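Local coordinates for protein integral membrane indolylacetylinositol arabinosyltransferase EmbC (Mycolicibacterium smegmatis, PDB 7BVE) that probably transfers arabinose units to build the arabinan polymers of the mycobacterial cell wall, as a membrane-embedded glycosyltransferase, at residues 748-762 against 843-855. Sequence-based numbering, arbitrary orientation.
Sequences TPIGEPAGQALGAVT and PAVLRSAWYRLPD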
ATOM      1  N   THR A 748      -9.857 -53.439  10.173  1.00 48.07           N
ATOM      2  CA  THR A 748      -9.198 -54.702   9.894  1.00 48.07           C
ATOM      3  C   THR A 748      -9.542 -55.198   8.489  1.00 48.07           C
ATOM      4  O   THR A 748     -10.654 -54.969   8.003  1.00 48.07           O
ATOM      5  CB  THR A 748      -9.570 -55.765  10.942  1.00 48.07           C
ATOM      6  OG1 THR A 748      -8.858 -56.979  10.682  1.00 48.07           O
ATOM      7  CG2 THR A 748     -11.072 -56.040  10.991  1.00 48.07           C
ATOM      8  N   PRO A 749      -8.598 -55.812   7.783  1.00 49.77           N
ATOM      9  CA  PRO A 749      -8.892 -56.328   6.446  1.00 49.77           C
ATOM     10  C   PRO A 749      -9.422 -57.754   6.488  1.00 49.77           C
ATOM     11  O   PRO A 749      -9.257 -58.486   7.467  1.00 49.77           O
ATOM     12  CB  PRO A 749      -7.529 -56.272   5.747  1.00 49.77           C
ATOM     13  CG  PRO A 749      -6.567 -56.460   6.845  1.00 49.77           C
ATOM     14  CD  PRO A 749      -7.150 -55.789   8.051  1.00 49.77           C
ATOM     15  N   ILE A 750     -10.065 -58.141   5.387  1.00 51.39           N
ATOM     16  CA  ILE A 750     -10.707 -59.449   5.325  1.00 51.39           C
ATOM     17  C   ILE A 750      -9.721 -60.527   4.874  1.00 51.39           C
ATOM     18  O   ILE A 750      -9.739 -61.649   5.398  1.00 51.39           O
ATOM     19  CB  ILE A 750     -11.940 -59.381   4.405  1.00 51.39           C
ATOM     20  CG1 ILE A 750     -12.888 -58.281   4.875  1.00 51.39           C
ATOM     21  CG2 ILE A 750     -12.694 -60.697   4.393  1.00 51.39           C
ATOM     22  CD1 ILE A 750     -13.400 -58.489   6.265  1.00 51.39           C
ATOM     23  N   GLY A 751      -8.826 -60.211   3.943  1.00 53.23           N
ATOM     24  CA  GLY A 751      -7.922 -61.208   3.406  1.00 53.23           C
ATOM     25  C   GLY A 751      -6.565 -61.255   4.075  1.00 53.23           C
ATOM     26  O   GLY A 751      -6.432 -61.765   5.192  1.00 53.23           O
ATOM     27  N   GLU A 752      -5.546 -60.734   3.394  1.00 60.13           N
ATOM     28  CA  GLU A 752      -4.176 -60.782   3.876  1.00 60.13           C
ATOM     29  C   GLU A 752      -4.000 -59.841   5.069  1.00 60.13           C
ATOM     30  O   GLU A 752      -4.750 -58.875   5.219  1.00 60.13           O
ATOM     31  CB  GLU A 752      -3.220 -60.439   2.732  1.00 60.13           C
ATOM     32  CG  GLU A 752      -3.351 -59.043   2.170  1.00 60.13           C
ATOM     33  CD  GLU A 752      -2.386 -58.817   1.028  1.00 60.13           C
ATOM     34  OE1 GLU A 752      -1.606 -59.742   0.722  1.00 60.13           O
ATOM     35  OE2 GLU A 752      -2.415 -57.730   0.423  1.00 60.13           O
ATOM     36  N   PRO A 753      -3.006 -60.105   5.960  1.00 62.29           N
ATOM     37  CA  PRO A 753      -2.835 -59.249   7.147  1.00 62.29           C
ATOM     38  C   PRO A 753      -2.328 -57.845   6.854  1.00 62.29           C
ATOM     39  O   PRO A 753      -2.162 -57.453   5.696  1.00 62.29           O
ATOM     40  CB  PRO A 753      -1.827 -60.030   7.999  1.00 62.29           C
ATOM     41  CG  PRO A 753      -1.094 -60.875   7.041  1.00 62.29           C
ATOM     42  CD  PRO A 753      -2.097 -61.267   6.007  1.00 62.29           C
ATOM     43  N   ALA A 754      -2.019 -57.096   7.913  1.00 58.74           N
ATOM     44  CA  ALA A 754      -1.847 -55.639   7.968  1.00 58.74           C
ATOM     45  C   ALA A 754      -0.606 -55.117   7.227  1.00 58.74           C
ATOM     46  O   ALA A 754      -0.262 -53.945   7.411  1.00 58.74           O
ATOM     47  CB  ALA A 754      -1.800 -55.186   9.427  1.00 58.74           C
ATOM     48  N   GLY A 755       0.069 -55.907   6.401  1.00 56.30           N
ATOM     49  CA  GLY A 755       1.236 -55.455   5.676  1.00 56.30           C
ATOM     50  C   GLY A 755       0.836 -54.935   4.314  1.00 56.30           C
ATOM     51  O   GLY A 755       0.392 -53.791   4.191  1.00 56.30           O
ATOM     52  N   GLN A 756       0.991 -55.756   3.286  1.00 54.02           N
ATOM     53  CA  GLN A 756       0.681 -55.420   1.898  1.00 54.02           C
ATOM     54  C   GLN A 756      -0.902 -55.248   1.624  1.00 54.02           C
ATOM     55  O   GLN A 756      -1.352 -55.033   0.486  1.00 54.02           O
ATOM     56  CB  GLN A 756       1.327 -56.495   1.010  1.00 54.02           C
ATOM     57  CG  GLN A 756       1.380 -56.224  -0.496  1.00 54.02           C
ATOM     58  CD  GLN A 756       2.065 -54.915  -0.827  1.00 54.02           C
ATOM     59  OE1 GLN A 756       1.408 -53.915  -1.117  1.00 54.02           O
ATOM     60  NE2 GLN A 756       3.392 -54.917  -0.795  1.00 54.02           N
ATOM     61  N   ALA A 757      -1.770 -55.277   2.645  1.00 49.53           N
ATOM     62  CA  ALA A 757      -3.210 -55.159   2.428  1.00 49.53           C
ATOM     63  C   ALA A 757      -3.646 -53.756   2.030  1.00 49.53           C
ATOM     64  O   ALA A 757      -4.797 -53.577   1.626  1.00 49.53           O
ATOM     65  CB  ALA A 757      -3.974 -55.586   3.678  1.00 49.53           C
ATOM     66  N   LEU A 758      -2.769 -52.757   2.135  1.00 40.78           N
ATOM     67  CA  LEU A 758      -3.086 -51.452   1.567  1.00 40.78           C
ATOM     68  C   LEU A 758      -3.049 -51.503   0.045  1.00 40.78           C
ATOM     69  O   LEU A 758      -3.997 -51.089  -0.623  1.00 40.78           O
ATOM     70  CB  LEU A 758      -2.129 -50.388   2.102  1.00 40.78           C
ATOM     71  CG  LEU A 758      -2.358 -48.989   1.537  1.00 40.78           C
ATOM     72  CD1 LEU A 758      -3.759 -48.509   1.821  1.00 40.78           C
ATOM     73  CD2 LEU A 758      -1.355 -48.031   2.124  1.00 40.78           C
ATOM     74  N   GLY A 759      -1.942 -51.964  -0.523  1.00 48.70           N
ATOM     75  CA  GLY A 759      -1.875 -52.214  -1.949  1.00 48.70           C
ATOM     76  C   GLY A 759      -2.109 -53.666  -2.301  1.00 48.70           C
ATOM     77  O   GLY A 759      -1.208 -54.330  -2.819  1.00 48.70           O
ATOM     78  N   ALA A 760      -3.305 -54.180  -2.028  1.00 49.70           N
ATOM     79  CA  ALA A 760      -3.506 -55.624  -2.070  1.00 49.70           C
ATOM     80  C   ALA A 760      -3.684 -56.128  -3.493  1.00 49.70           C
ATOM     81  O   ALA A 760      -2.882 -56.928  -3.986  1.00 49.70           O
ATOM     82  CB  ALA A 760      -4.712 -56.010  -1.219  1.00 49.70           C
ATOM     83  N   VAL A 761      -4.740 -55.686  -4.168  1.00 49.54           N
ATOM     84  CA  VAL A 761      -5.133 -56.304  -5.426  1.00 49.54           C
ATOM     85  C   VAL A 761      -4.616 -55.565  -6.655  1.00 49.54           C
ATOM     86  O   VAL A 761      -4.505 -56.179  -7.727  1.00 49.54           O
ATOM     87  CB  VAL A 761      -6.666 -56.462  -5.497  1.00 49.54           C
ATOM     88  CG1 VAL A 761      -7.139 -57.419  -4.421  1.00 49.54           C
ATOM     89  CG2 VAL A 761      -7.357 -55.120  -5.349  1.00 49.54           C
ATOM     90  N   THR A 762      -4.288 -54.281  -6.538  1.00 51.24           N
ATOM     91  CA  THR A 762      -3.736 -53.533  -7.666  1.00 51.24           C
ATOM     92  C   THR A 762      -2.837 -52.441  -7.120  1.00 51.24           C
ATOM     93  O   THR A 762      -3.305 -51.575  -6.376  1.00 51.24           O
ATOM     94  CB  THR A 762      -4.840 -52.932  -8.533  1.00 51.24           C
ATOM     95  OG1 THR A 762      -5.610 -53.978  -9.136  1.00 51.24           O
ATOM     96  CG2 THR A 762      -4.246 -52.057  -9.618  1.00 51.24           C
ATOM     97  N   PRO A 843       1.735 -43.706 -15.225  1.00 63.13           N
ATOM     98  CA  PRO A 843       0.517 -43.533 -14.424  1.00 63.13           C
ATOM     99  C   PRO A 843       0.338 -44.653 -13.408  1.00 63.13           C
ATOM    100  O   PRO A 843       0.739 -45.797 -13.632  1.00 63.13           O
ATOM    101  CB  PRO A 843      -0.601 -43.537 -15.473  1.00 63.13           C
ATOM    102  CG  PRO A 843      -0.032 -44.262 -16.631  1.00 63.13           C
ATOM    103  CD  PRO A 843       1.420 -43.906 -16.652  1.00 63.13           C
ATOM    104  N   ALA A 844      -0.271 -44.299 -12.277  1.00 57.11           N
ATOM    105  CA  ALA A 844      -0.389 -45.177 -11.124  1.00 57.11           C
ATOM    106  C   ALA A 844      -1.854 -45.358 -10.752  1.00 57.11           C
ATOM    107  O   ALA A 844      -2.634 -44.404 -10.762  1.00 57.11           O
ATOM    108  CB  ALA A 844       0.389 -44.614  -9.930  1.00 57.11           C
ATOM    109  N   VAL A 845      -2.227 -46.599 -10.444  1.00 49.52           N
ATOM    110  CA  VAL A 845      -3.574 -46.932  -9.993  1.00 49.52           C
ATOM    111  C   VAL A 845      -3.461 -47.843  -8.783  1.00 49.52           C
ATOM    112  O   VAL A 845      -2.856 -48.916  -8.862  1.00 49.52           O
ATOM    113  CB  VAL A 845      -4.420 -47.610 -11.092  1.00 49.52           C
ATOM    114  CG1 VAL A 845      -5.695 -48.198 -10.501  1.00 49.52           C
ATOM    115  CG2 VAL A 845      -4.788 -46.612 -12.182  1.00 49.52           C
ATOM    116  N   LEU A 846      -4.048 -47.418  -7.668  1.00 45.70           N
ATOM    117  CA  LEU A 846      -4.038 -48.174  -6.427  1.00 45.70           C
ATOM    118  C   LEU A 846      -5.452 -48.607  -6.062  1.00 45.70           C
ATOM    119  O   LEU A 846      -6.408 -47.838  -6.192  1.00 45.70           O
ATOM    120  CB  LEU A 846      -3.420 -47.344  -5.300  1.00 45.70           C
ATOM    121  CG  LEU A 846      -3.308 -47.999  -3.929  1.00 45.70           C
ATOM    122  CD1 LEU A 846      -2.579 -49.298  -4.069  1.00 45.70           C
ATOM    123  CD2 LEU A 846      -2.553 -47.088  -2.994  1.00 45.70           C
ATOM    124  N   ARG A 847      -5.575 -49.852  -5.616  1.00 48.26           N
ATOM    125  CA  ARG A 847      -6.873 -50.415  -5.256  1.00 48.26           C
ATOM    126  C   ARG A 847      -6.662 -51.348  -4.075  1.00 48.26           C
ATOM    127  O   ARG A 847      -5.916 -52.320  -4.182  1.00 48.26           O
ATOM    128  CB  ARG A 847      -7.486 -51.147  -6.439  1.00 48.26           C
ATOM    129  CG  ARG A 847      -8.874 -51.674  -6.189  1.00 48.26           C
ATOM    130  CD  ARG A 847      -9.431 -52.324  -7.434  1.00 48.26           C
ATOM    131  NE  ARG A 847      -9.572 -51.357  -8.517  1.00 48.26           N
ATOM    132  CZ  ARG A 847      -8.900 -51.410  -9.662  1.00 48.26           C
ATOM    133  NH1 ARG A 847      -9.099 -50.480 -10.585  1.00 48.26           N
ATOM    134  NH2 ARG A 847      -8.040 -52.395  -9.889  1.00 48.26           N
ATOM    135  N   SER A 848      -7.331 -51.067  -2.963  1.00 44.16           N
ATOM    136  CA  SER A 848      -6.988 -51.688  -1.695  1.00 44.16           C
ATOM    137  C   SER A 848      -7.680 -53.037  -1.524  1.00 44.16           C
ATOM    138  O   SER A 848      -8.233 -53.614  -2.462  1.00 44.16           O
ATOM    139  CB  SER A 848      -7.346 -50.756  -0.543  1.00 44.16           C
ATOM    140  OG  SER A 848      -7.084 -51.376   0.696  1.00 44.16           O
ATOM    141  N   ALA A 849      -7.614 -53.552  -0.299  1.00 48.20           N
ATOM    142  CA  ALA A 849      -8.352 -54.742   0.095  1.00 48.20           C
ATOM    143  C   ALA A 849      -9.698 -54.326   0.679  1.00 48.20           C
ATOM    144  O   ALA A 849     -10.024 -53.140   0.764  1.00 48.20           O
ATOM    145  CB  ALA A 849      -7.546 -55.567   1.092  1.00 48.20           C
ATOM    146  N   TRP A 850     -10.497 -55.296   1.105  1.00 52.59           N
ATOM    147  CA  TRP A 850     -11.779 -55.004   1.729  1.00 52.59           C
ATOM    148  C   TRP A 850     -11.579 -54.888   3.232  1.00 52.59           C
ATOM    149  O   TRP A 850     -11.002 -55.784   3.854  1.00 52.59           O
ATOM    150  CB  TRP A 850     -12.806 -56.083   1.398  1.00 52.59           C
ATOM    151  CG  TRP A 850     -13.189 -56.100  -0.040  1.00 52.59           C
ATOM    152  CD1 TRP A 850     -12.749 -56.966  -0.989  1.00 52.59           C
ATOM    153  CD2 TRP A 850     -14.071 -55.188  -0.707  1.00 52.59           C
ATOM    154  NE1 TRP A 850     -13.314 -56.664  -2.204  1.00 52.59           N
ATOM    155  CE2 TRP A 850     -14.129 -55.573  -2.055  1.00 52.59           C
ATOM    156  CE3 TRP A 850     -14.824 -54.088  -0.291  1.00 52.59           C
ATOM    157  CZ2 TRP A 850     -14.905 -54.899  -2.988  1.00 52.59           C
ATOM    158  CZ3 TRP A 850     -15.593 -53.421  -1.221  1.00 52.59           C
ATOM    159  CH2 TRP A 850     -15.628 -53.827  -2.550  1.00 52.59           C
ATOM    160  N   TYR A 851     -12.039 -53.784   3.811  1.00 44.45           N
ATOM    161  CA  TYR A 851     -11.920 -53.535   5.241  1.00 44.45           C
ATOM    162  C   TYR A 851     -13.280 -53.660   5.904  1.00 44.45           C
ATOM    163  O   TYR A 851     -14.255 -53.073   5.435  1.00 44.45           O
ATOM    164  CB  TYR A 851     -11.345 -52.151   5.517  1.00 44.45           C
ATOM    165  CG  TYR A 851      -9.902 -52.000   5.138  1.00 44.45           C
ATOM    166  CD1 TYR A 851      -8.904 -52.559   5.917  1.00 44.45           C
ATOM    167  CD2 TYR A 851      -9.534 -51.267   4.023  1.00 44.45           C
ATOM    168  CE1 TYR A 851      -7.582 -52.415   5.585  1.00 44.45           C
ATOM    169  CE2 TYR A 851      -8.211 -51.117   3.684  1.00 44.45           C
ATOM    170  CZ  TYR A 851      -7.243 -51.693   4.469  1.00 44.45           C
ATOM    171  OH  TYR A 851      -5.921 -51.548   4.140  1.00 44.45           O
ATOM    172  N   ARG A 852     -13.330 -54.408   7.000  1.00 48.78           N
ATOM    173  CA  ARG A 852     -14.563 -54.594   7.749  1.00 48.78           C
ATOM    174  C   ARG A 852     -14.963 -53.302   8.455  1.00 48.78           C
ATOM    175  O   ARG A 852     -14.130 -52.614   9.046  1.00 48.78           O
ATOM    176  CB  ARG A 852     -14.372 -55.711   8.774  1.00 48.78           C
ATOM    177  CG  ARG A 852     -15.589 -56.056   9.586  1.00 48.78           C
ATOM    178  CD  ARG A 852     -16.611 -56.770   8.758  1.00 48.78           C
ATOM    179  NE  ARG A 852     -16.172 -58.106   8.366  1.00 48.78           N
ATOM    180  CZ  ARG A 852     -16.770 -58.852   7.449  1.00 48.78           C
ATOM    181  NH1 ARG A 852     -16.303 -60.053   7.158  1.00 48.78           N
ATOM    182  NH2 ARG A 852     -17.837 -58.390   6.818  1.00 48.78           N
ATOM    183  N   LEU A 853     -16.264 -52.967   8.389  1.00 41.98           N
ATOM    184  CA  LEU A 853     -16.811 -51.814   9.094  1.00 41.98           C
ATOM    185  C   LEU A 853     -17.421 -52.229  10.430  1.00 41.98           C
ATOM    186  O   LEU A 853     -17.975 -53.326  10.550  1.00 41.98           O
ATOM    187  CB  LEU A 853     -17.876 -51.087   8.266  1.00 41.98           C
ATOM    188  CG  LEU A 853     -17.404 -50.230   7.105  1.00 41.98           C
ATOM    189  CD1 LEU A 853     -18.593 -49.755   6.322  1.00 41.98           C
ATOM    190  CD2 LEU A 853     -16.659 -49.052   7.651  1.00 41.98           C
ATOM    191  N   PRO A 854     -17.333 -51.382  11.451  1.00 50.59           N
ATOM    192  CA  PRO A 854     -17.810 -51.751  12.787  1.00 50.59           C
ATOM    193  C   PRO A 854     -19.325 -51.623  12.903  1.00 50.59           C
ATOM    194  O   PRO A 854     -20.032 -51.332  11.943  1.00 50.59           O
ATOM    195  CB  PRO A 854     -17.118 -50.734  13.697  1.00 50.59           C
ATOM    196  CG  PRO A 854     -16.016 -50.167  12.889  1.00 50.59           C
ATOM    197  CD  PRO A 854     -16.531 -50.154  11.500  1.00 50.59           C
ATOM    198  N   ASP A 855     -19.812 -51.838  14.123  1.00 65.46           N
ATOM    199  CA  ASP A 855     -21.203 -51.578  14.444  1.00 65.46           C
ATOM    200  C   ASP A 855     -21.446 -50.069  14.455  1.00 65.46           C
ATOM    201  O   ASP A 855     -20.527 -49.267  14.629  1.00 65.46           O
ATOM    202  CB  ASP A 855     -21.559 -52.203  15.793  1.00 65.46           C
ATOM    203  CG  ASP A 855     -23.056 -52.334  16.010  1.00 65.46           C
ATOM    204  OD1 ASP A 855     -23.833 -51.963  15.105  1.00 65.46           O
ATOM    205  OD2 ASP A 855     -23.458 -52.807  17.094  1.00 65.46           O
TER
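The Tyr851 ring has the Thr748 carbonyl oxygen at its edge, near the ring plane, while Pro749 leans in with its CB 3.9 Å from Tyr851 CE1. With CG beside the backbone N (chi1 -69°), the phenol spans the mouth of the 748-762 loop, its OH 3.4 Å from Ala757 O. The Arg852 guanidinium takes the Ile750 methyl over one face, CD1 standing 3.4 Å from NH1; the arginine chain folds at chi2 and chi3 to bring the group there, and its NH2 makes a long, weak ion pair with Asp883. At the far end Thr762 OG1 sits at the edge of the Arg847 guanidinium, close to its plane, 3.0 Å from NH2.

Between these groups runs antiparallel pairing in the C-terminal domain of EmbC: Pro749 with Tyr851 is a non-hydrogen-bonded pair, Thr762 with Arg847 a hydrogen-bonded one. Strand 922-928 pairs with both 845-847 and 851-852, so the 748-762 loop leaves and rejoins the same sheet. Arg852 N gives a 2.9 Å hydrogen bond to Thr748 O. Ile750 N hydrogen-bonds to Trp850 O at 3.0 Å. Arg847 N does the same to Thr762 O at 2.9 Å. The chain between the paired ends loops out through a type I turn at Gly755 to Leu758, then returns to set Ala760 CB against Ala849 CB at 3.7 Å. Leu846 CD1 packs on Gly759 CA, and Leu833 touches both Leu846 and Leu758.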